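Local coordinates for staphylococcal nuclease domain-containing protein 1 (Drosophila melanogaster, PDB 2WAC) that cleaves DNA and RNA as an endonuclease, works with the RNA-induced silencing complex, and through its Tudor domain binds peptides carrying symmetrically dimethylated arginine, at residues E11-L16 and A113-L118; K169-K174 and K193-Q198. All blocks are in the same frame, centred on the assembly; numbering follows the deposited sequence.

Interaction 1: residues E11-L16 and A113-L118; sequences EITETL and ATEYAL
Leu-16 and Leu-118 meet through a backbone hydrogen bond that carries the antiparallel pairing of strands 17-22 and 113-118 one step further, into the hairpin loop between strands 5-12 and 17-22. This is the five-stranded SN-like sheet of the extended Tudor module, built from strands on both sides of the Tudor barrel in sequence. Within the sheet Tyr-116 pairs with Phe-18 and Thr-114 with Ala-20. The loop contains a type I beta turn from Thr-13 whose last residue, Leu-16, has a positive phi of 62°. Leu-16 O accepts from Leu-118 N at 3.3 Å; the bond lies in the carbonyl plane, and the N-H...O angle is 157°. Leu-16 O also lies 3.4 Å from Leu-118 CB, so it is met by both the amide and the root of the side chain. Both leucine side chains reach Phe-137 of helix 127-141, which covers this buried end. Nearer the middle of the strand, Thr-17 OG1 bridges the two segments by hydrogen bonding to both Thr-13 OG1 and Glu-115 OE2. The direct approach there is looser: the methyl CG2 of Thr-13 comes to 4.4 Å from Glu-115 OE2.

Interaction 2: residues K169-K174 and K193-Q198; sequences KVDFGK and KELVDQ
Lys-174 reaches across to Gln-198 in a water-bridged surface contact between the first turn of helix 172-178 and helix 193-208, in the SN-like part of the extended Tudor module. Leaving its helix with CG anti to the backbone N (chi1 -172°), the lysine stays extended through every later torsion, which carries NZ over to the other helix. Gln-198 is turned the other way at its root, CG anti to the carbonyl carbon (chi1 -78°), and from there runs on extended to present OE1 to a bridging water. The two side chains cross at a slant. Lys-174 CE lies 3.8 Å from the backbone O of Gln-198, and between the side chains Lys-174 NZ is 3.9 Å from Gln-198 CB. Two waters complete the link: each accepts from Lys-174 NZ, one donating to the backbone O of Gln-198 and the other to its side-chain OE1. The ammonium group is thus tied to both a main-chain and a side-chain oxygen of one residue.

Asp-171 is the N-cap of helix 172-178. Asp-171 OD1 accepts from Lys-174 N at 3.2 Å, a nearly straight bond (170°) that arrives from above the carboxylate plane, while OD2 is hydrogen-bonded to Tyr-199 OH of the longer helix. That carboxylate therefore serves both helices, and Asp-171 OD2 also lies 4.5 Å from the methyl CD1 of Leu-195.

How the interactions relate
From the N terminus come strand 5-12, its hairpin loop and strand 17-22. Interaction 1 closes after helix 26-42 and the Tudor barrel strands, when strand 113-118 returns alongside 17-22 and meets the loop's end at Leu-16. The chain then adds helix 127-141 and strands 145-152 and 159-164 before interaction 2 closes a much shorter loop between helices 172-178 and 193-208. The two loops follow in series, neither nested nor crossed. Interaction 1 brings the parts of the SN-like sheet on either side of the Tudor insertion together; interaction 2 joins two C-terminal helices. Their centres are 18 Å apart, yet they touch: Leu-118 CD2 packs 4.0 Å from Gly-173 CA.

Interaction 1: residues E11-L16 and A113-L118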
ATOM      1  N   GLU A  11       3.954   1.905  -0.877  1.00 22.68           N
ATOM      2  CA  GLU A  11       2.962   2.981  -0.823  1.00 22.86           C
ATOM      3  C   GLU A  11       2.114   2.894   0.441  1.00 23.02           C
ATOM      4  O   GLU A  11       1.691   1.807   0.837  1.00 22.90           O
ATOM      5  CB  GLU A  11       2.061   2.949  -2.072  1.00 22.90           C
ATOM      6  CG  GLU A  11       1.007   4.069  -2.160  1.00 22.89           C
ATOM      7  CD  GLU A  11       1.585   5.436  -2.514  1.00 23.12           C
ATOM      8  OE1 GLU A  11       2.772   5.526  -2.887  1.00 22.36           O
ATOM      9  OE2 GLU A  11       0.836   6.431  -2.425  1.00 23.61           O
ATOM     10  N   ILE A  12       1.880   4.044   1.070  1.00 23.23           N
ATOM     11  CA  ILE A  12       0.975   4.133   2.219  1.00 23.52           C
ATOM     12  C   ILE A  12      -0.128   5.150   1.923  1.00 23.72           C
ATOM     13  O   ILE A  12       0.145   6.246   1.436  1.00 23.55           O
ATOM     14  CB  ILE A  12       1.730   4.495   3.527  1.00 23.53           C
ATOM     15  CG1 ILE A  12       2.795   3.437   3.836  1.00 23.38           C
ATOM     16  CG2 ILE A  12       0.761   4.619   4.708  1.00 23.65           C
ATOM     17  CD1 ILE A  12       3.992   3.961   4.592  1.00 23.21           C
ATOM     18  N   THR A  13      -1.370   4.767   2.212  1.00 24.05           N
ATOM     19  CA  THR A  13      -2.528   5.632   1.977  1.00 24.42           C
ATOM     20  C   THR A  13      -2.942   6.351   3.259  1.00 24.71           C
ATOM     21  O   THR A  13      -2.406   6.074   4.337  1.00 24.70           O
ATOM     22  CB  THR A  13      -3.738   4.841   1.418  1.00 24.38           C
ATOM     23  OG1 THR A  13      -4.325   4.055   2.462  1.00 24.37           O
ATOM     24  CG2 THR A  13      -3.317   3.934   0.261  1.00 24.32           C
ATOM     25  N   GLU A  14      -3.909   7.260   3.134  1.00 25.07           N
ATOM     26  CA  GLU A  14      -4.375   8.090   4.250  1.00 25.43           C
ATOM     27  C   GLU A  14      -5.236   7.357   5.291  1.00 25.41           C
ATOM     28  O   GLU A  14      -5.563   7.925   6.334  1.00 25.53           O
ATOM     29  CB  GLU A  14      -5.103   9.339   3.725  1.00 25.66           C
ATOM     30  CG  GLU A  14      -6.260   9.055   2.764  1.00 26.32           C
ATOM     31  CD  GLU A  14      -6.794  10.308   2.078  1.00 27.46           C
ATOM     32  OE1 GLU A  14      -6.841  11.379   2.720  1.00 27.74           O
ATOM     33  OE2 GLU A  14      -7.176  10.214   0.891  1.00 27.90           O
ATOM     34  N   THR A  15      -5.592   6.104   5.007  1.00 25.26           N
ATOM     35  CA  THR A  15      -6.394   5.290   5.927  1.00 24.99           C
ATOM     36  C   THR A  15      -5.573   4.155   6.546  1.00 24.86           C
ATOM     37  O   THR A  15      -6.125   3.216   7.134  1.00 24.81           O
ATOM     38  CB  THR A  15      -7.639   4.700   5.226  1.00 25.03           C
ATOM     39  OG1 THR A  15      -7.226   3.872   4.132  1.00 24.85           O
ATOM     40  CG2 THR A  15      -8.551   5.809   4.711  1.00 24.85           C
ATOM     41  N   LEU A  16      -4.252   4.263   6.410  1.00 24.61           N
ATOM     42  CA  LEU A  16      -3.297   3.255   6.886  1.00 24.36           C
ATOM     43  C   LEU A  16      -3.434   1.882   6.222  1.00 24.01           C
ATOM     44  O   LEU A  16      -3.141   0.852   6.832  1.00 24.08           O
ATOM     45  CB  LEU A  16      -3.287   3.151   8.420  1.00 24.44           C
ATOM     46  CG  LEU A  16      -2.592   4.281   9.190  1.00 24.47           C
ATOM     47  CD1 LEU A  16      -2.806   4.116  10.677  1.00 24.60           C
ATOM     48  CD2 LEU A  16      -1.104   4.343   8.884  1.00 24.83           C
ATOM     49  N   ALA A 113       2.587  -5.352  -6.717  1.00 25.54           N
ATOM     50  CA  ALA A 113       2.247  -4.786  -5.414  1.00 25.13           C
ATOM     51  C   ALA A 113       0.849  -5.225  -4.977  1.00 24.88           C
ATOM     52  O   ALA A 113      -0.062  -5.341  -5.801  1.00 24.79           O
ATOM     53  CB  ALA A 113       2.350  -3.265  -5.443  1.00 25.03           C
ATOM     54  N   THR A 114       0.693  -5.468  -3.677  1.00 24.57           N
ATOM     55  CA  THR A 114      -0.574  -5.919  -3.100  1.00 24.28           C
ATOM     56  C   THR A 114      -0.964  -5.010  -1.940  1.00 24.05           C
ATOM     57  O   THR A 114      -0.130  -4.693  -1.090  1.00 23.87           O
ATOM     58  CB  THR A 114      -0.475  -7.385  -2.606  1.00 24.32           C
ATOM     59  OG1 THR A 114       0.032  -8.212  -3.661  1.00 24.28           O
ATOM     60  CG2 THR A 114      -1.840  -7.917  -2.160  1.00 24.24           C
ATOM     61  N   GLU A 115      -2.230  -4.594  -1.912  1.00 23.81           N
ATOM     62  CA  GLU A 115      -2.741  -3.747  -0.836  1.00 23.44           C
ATOM     63  C   GLU A 115      -3.177  -4.555   0.389  1.00 23.26           C
ATOM     64  O   GLU A 115      -3.795  -5.612   0.261  1.00 23.09           O
ATOM     65  CB  GLU A 115      -3.900  -2.876  -1.330  1.00 23.47           C
ATOM     66  CG  GLU A 115      -4.259  -1.737  -0.379  1.00 23.28           C
ATOM     67  CD  GLU A 115      -5.339  -0.814  -0.920  1.00 23.31           C
ATOM     68  OE1 GLU A 115      -5.941  -1.122  -1.974  1.00 23.11           O
ATOM     69  OE2 GLU A 115      -5.588   0.227  -0.276  1.00 22.83           O
ATOM     70  N   TYR A 116      -2.845  -4.034   1.570  1.00 22.98           N
ATOM     71  CA  TYR A 116      -3.249  -4.624   2.845  1.00 22.76           C
ATOM     72  C   TYR A 116      -3.765  -3.544   3.780  1.00 22.63           C
ATOM     73  O   TYR A 116      -3.405  -2.375   3.639  1.00 22.49           O
ATOM     74  CB  TYR A 116      -2.066  -5.319   3.525  1.00 22.69           C
ATOM     75  CG  TYR A 116      -1.426  -6.410   2.709  1.00 22.73           C
ATOM     76  CD1 TYR A 116      -1.904  -7.720   2.767  1.00 21.97           C
ATOM     77  CD2 TYR A 116      -0.337  -6.139   1.878  1.00 22.34           C
ATOM     78  CE1 TYR A 116      -1.319  -8.729   2.018  1.00 21.99           C
ATOM     79  CE2 TYR A 116       0.256  -7.145   1.121  1.00 22.28           C
ATOM     80  CZ  TYR A 116      -0.239  -8.437   1.200  1.00 22.10           C
ATOM     81  OH  TYR A 116       0.339  -9.442   0.459  1.00 22.84           O
ATOM     82  N   ALA A 117      -4.593  -3.940   4.741  1.00 22.41           N
ATOM     83  CA  ALA A 117      -4.963  -3.063   5.846  1.00 22.37           C
ATOM     84  C   ALA A 117      -4.038  -3.359   7.021  1.00 22.34           C
ATOM     85  O   ALA A 117      -3.811  -4.527   7.348  1.00 22.31           O
ATOM     86  CB  ALA A 117      -6.415  -3.287   6.240  1.00 22.31           C
ATOM     87  N   LEU A 118      -3.493  -2.315   7.647  1.00 22.47           N
ATOM     88  CA  LEU A 118      -2.678  -2.501   8.849  1.00 22.65           C
ATOM     89  C   LEU A 118      -3.581  -3.016   9.965  1.00 22.81           C
ATOM     90  O   LEU A 118      -4.530  -2.342  10.373  1.00 22.78           O
ATOM     91  CB  LEU A 118      -1.963  -1.206   9.259  1.00 22.74           C
ATOM     92  CG  LEU A 118      -0.877  -1.292  10.343  1.00 22.69           C
ATOM     93  CD1 LEU A 118       0.316  -2.134   9.895  1.00 22.52           C
ATOM     94  CD2 LEU A 118      -0.419   0.101  10.752  1.00 22.73           C
TER

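Interaction 2: residues K169-K174 and K193-Q198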
ATOM      1  N   LYS A 169      12.064  -7.736  15.755  1.00 24.42           N
ATOM      2  CA  LYS A 169      10.766  -8.422  15.792  1.00 24.54           C
ATOM      3  C   LYS A 169       9.636  -7.560  16.375  1.00 24.41           C
ATOM      4  O   LYS A 169       8.596  -8.082  16.777  1.00 24.39           O
ATOM      5  CB  LYS A 169      10.851  -9.794  16.492  1.00 24.59           C
ATOM      6  CG  LYS A 169      12.002 -10.700  16.028  1.00 25.25           C
ATOM      7  CD  LYS A 169      11.991 -10.939  14.521  1.00 26.10           C
ATOM      8  CE  LYS A 169      13.138 -11.838  14.084  1.00 26.72           C
ATOM      9  NZ  LYS A 169      13.000 -13.236  14.579  1.00 27.74           N
ATOM     10  N   VAL A 170       9.838  -6.242  16.396  1.00 24.40           N
ATOM     11  CA  VAL A 170       8.798  -5.310  16.839  1.00 24.34           C
ATOM     12  C   VAL A 170       7.680  -5.209  15.799  1.00 24.12           C
ATOM     13  O   VAL A 170       7.932  -4.963  14.615  1.00 24.02           O
ATOM     14  CB  VAL A 170       9.366  -3.896  17.167  1.00 24.45           C
ATOM     15  CG1 VAL A 170       8.243  -2.904  17.463  1.00 24.60           C
ATOM     16  CG2 VAL A 170      10.326  -3.963  18.349  1.00 24.82           C
ATOM     17  N   ASP A 171       6.452  -5.430  16.268  1.00 23.91           N
ATOM     18  CA  ASP A 171       5.229  -5.215  15.501  1.00 23.70           C
ATOM     19  C   ASP A 171       5.020  -3.706  15.340  1.00 23.71           C
ATOM     20  O   ASP A 171       4.758  -3.004  16.320  1.00 23.69           O
ATOM     21  CB  ASP A 171       4.054  -5.864  16.256  1.00 23.65           C
ATOM     22  CG  ASP A 171       2.704  -5.677  15.567  1.00 23.46           C
ATOM     23  OD1 ASP A 171       2.559  -4.788  14.706  1.00 24.13           O
ATOM     24  OD2 ASP A 171       1.767  -6.425  15.908  1.00 23.57           O
ATOM     25  N   PHE A 172       5.140  -3.214  14.105  1.00 23.74           N
ATOM     26  CA  PHE A 172       5.073  -1.773  13.823  1.00 23.70           C
ATOM     27  C   PHE A 172       3.721  -1.126  14.139  1.00 23.83           C
ATOM     28  O   PHE A 172       3.679  -0.029  14.700  1.00 23.95           O
ATOM     29  CB  PHE A 172       5.481  -1.472  12.374  1.00 23.69           C
ATOM     30  CG  PHE A 172       6.967  -1.550  12.126  1.00 23.25           C
ATOM     31  CD1 PHE A 172       7.836  -0.626  12.703  1.00 22.89           C
ATOM     32  CD2 PHE A 172       7.493  -2.537  11.300  1.00 22.89           C
ATOM     33  CE1 PHE A 172       9.207  -0.692  12.468  1.00 22.90           C
ATOM     34  CE2 PHE A 172       8.865  -2.607  11.055  1.00 22.69           C
ATOM     35  CZ  PHE A 172       9.722  -1.684  11.641  1.00 22.44           C
ATOM     36  N   GLY A 173       2.629  -1.799  13.779  1.00 23.80           N
ATOM     37  CA  GLY A 173       1.278  -1.316  14.083  1.00 23.83           C
ATOM     38  C   GLY A 173       0.998  -1.211  15.574  1.00 23.93           C
ATOM     39  O   GLY A 173       0.392  -0.240  16.032  1.00 23.94           O
ATOM     40  N   LYS A 174       1.444  -2.215  16.327  1.00 23.91           N
ATOM     41  CA  LYS A 174       1.294  -2.230  17.782  1.00 24.13           C
ATOM     42  C   LYS A 174       2.119  -1.123  18.437  1.00 24.17           C
ATOM     43  O   LYS A 174       1.682  -0.509  19.412  1.00 24.22           O
ATOM     44  CB  LYS A 174       1.692  -3.595  18.353  1.00 24.02           C
ATOM     45  CG  LYS A 174       1.381  -3.770  19.833  1.00 24.70           C
ATOM     46  CD  LYS A 174       1.856  -5.115  20.349  1.00 25.15           C
ATOM     47  CE  LYS A 174       1.579  -5.253  21.835  1.00 26.22           C
ATOM     48  NZ  LYS A 174       1.960  -6.599  22.360  1.00 26.60           N
ATOM     49  N   LYS A 193      -8.376 -12.886  18.725  1.00 24.11           N
ATOM     50  CA  LYS A 193      -8.576 -12.517  20.134  1.00 24.52           C
ATOM     51  C   LYS A 193      -7.286 -12.128  20.864  1.00 24.75           C
ATOM     52  O   LYS A 193      -7.238 -11.098  21.539  1.00 24.76           O
ATOM     53  CB  LYS A 193      -9.289 -13.647  20.883  1.00 24.46           C
ATOM     54  CG  LYS A 193      -9.590 -13.349  22.341  1.00 24.86           C
ATOM     55  CD  LYS A 193      -9.932 -14.627  23.086  1.00 25.75           C
ATOM     56  CE  LYS A 193     -10.264 -14.352  24.536  1.00 26.35           C
ATOM     57  NZ  LYS A 193      -9.082 -13.855  25.294  1.00 27.39           N
ATOM     58  N   GLU A 194      -6.256 -12.958  20.728  1.00 25.15           N
ATOM     59  CA  GLU A 194      -4.967 -12.724  21.376  1.00 25.61           C
ATOM     60  C   GLU A 194      -4.373 -11.387  20.940  1.00 25.42           C
ATOM     61  O   GLU A 194      -3.949 -10.589  21.778  1.00 25.47           O
ATOM     62  CB  GLU A 194      -4.004 -13.874  21.070  1.00 25.88           C
ATOM     63  CG  GLU A 194      -2.622 -13.735  21.690  1.00 27.34           C
ATOM     64  CD  GLU A 194      -1.810 -15.011  21.587  1.00 29.24           C
ATOM     65  OE1 GLU A 194      -2.320 -16.080  21.991  1.00 30.13           O
ATOM     66  OE2 GLU A 194      -0.657 -14.944  21.109  1.00 30.22           O
ATOM     67  N   LEU A 195      -4.364 -11.149  19.628  1.00 25.23           N
ATOM     68  CA  LEU A 195      -3.857  -9.905  19.051  1.00 25.04           C
ATOM     69  C   LEU A 195      -4.707  -8.690  19.440  1.00 24.77           C
ATOM     70  O   LEU A 195      -4.162  -7.623  19.727  1.00 24.75           O
ATOM     71  CB  LEU A 195      -3.741 -10.025  17.524  1.00 25.10           C
ATOM     72  CG  LEU A 195      -2.755  -9.116  16.779  1.00 25.34           C
ATOM     73  CD1 LEU A 195      -1.303  -9.438  17.127  1.00 25.45           C
ATOM     74  CD2 LEU A 195      -2.968  -9.219  15.274  1.00 25.47           C
ATOM     75  N   VAL A 196      -6.031  -8.860  19.456  1.00 24.42           N
ATOM     76  CA  VAL A 196      -6.957  -7.808  19.900  1.00 24.14           C
ATOM     77  C   VAL A 196      -6.694  -7.409  21.356  1.00 23.92           C
ATOM     78  O   VAL A 196      -6.610  -6.220  21.669  1.00 23.88           O
ATOM     79  CB  VAL A 196      -8.450  -8.215  19.690  1.00 24.15           C
ATOM     80  CG1 VAL A 196      -9.393  -7.359  20.538  1.00 24.09           C
ATOM     81  CG2 VAL A 196      -8.831  -8.116  18.216  1.00 24.24           C
ATOM     82  N   ASP A 197      -6.554  -8.408  22.229  1.00 23.68           N
ATOM     83  CA  ASP A 197      -6.257  -8.187  23.646  1.00 23.44           C
ATOM     84  C   ASP A 197      -4.913  -7.487  23.847  1.00 23.44           C
ATOM     85  O   ASP A 197      -4.801  -6.563  24.652  1.00 23.33           O
ATOM     86  CB  ASP A 197      -6.272  -9.515  24.418  1.00 23.33           C
ATOM     87  CG  ASP A 197      -7.672 -10.096  24.573  1.00 22.88           C
ATOM     88  OD1 ASP A 197      -8.663  -9.376  24.337  1.00 22.38           O
ATOM     89  OD2 ASP A 197      -7.778 -11.283  24.947  1.00 23.02           O
ATOM     90  N   GLN A 198      -3.902  -7.931  23.105  1.00 23.51           N
ATOM     91  CA  GLN A 198      -2.558  -7.356  23.196  1.00 23.80           C
ATOM     92  C   GLN A 198      -2.519  -5.880  22.773  1.00 23.69           C
ATOM     93  O   GLN A 198      -1.907  -5.056  23.456  1.00 23.76           O
ATOM     94  CB  GLN A 198      -1.553  -8.208  22.412  1.00 23.84           C
ATOM     95  CG  GLN A 198      -1.140  -9.481  23.163  1.00 24.83           C
ATOM     96  CD  GLN A 198      -0.505 -10.550  22.280  1.00 26.11           C
ATOM     97  OE1 GLN A 198      -0.420 -10.408  21.061  1.00 27.04           O
ATOM     98  NE2 GLN A 198      -0.054 -11.633  22.906  1.00 27.04           N
TER
HETATM   99  O   HOH W   1       0.297  -5.775  24.868  1.00 16.99           O
HETATM  100  O   HOH W   2       0.997  -8.351  20.355  1.00 27.06           O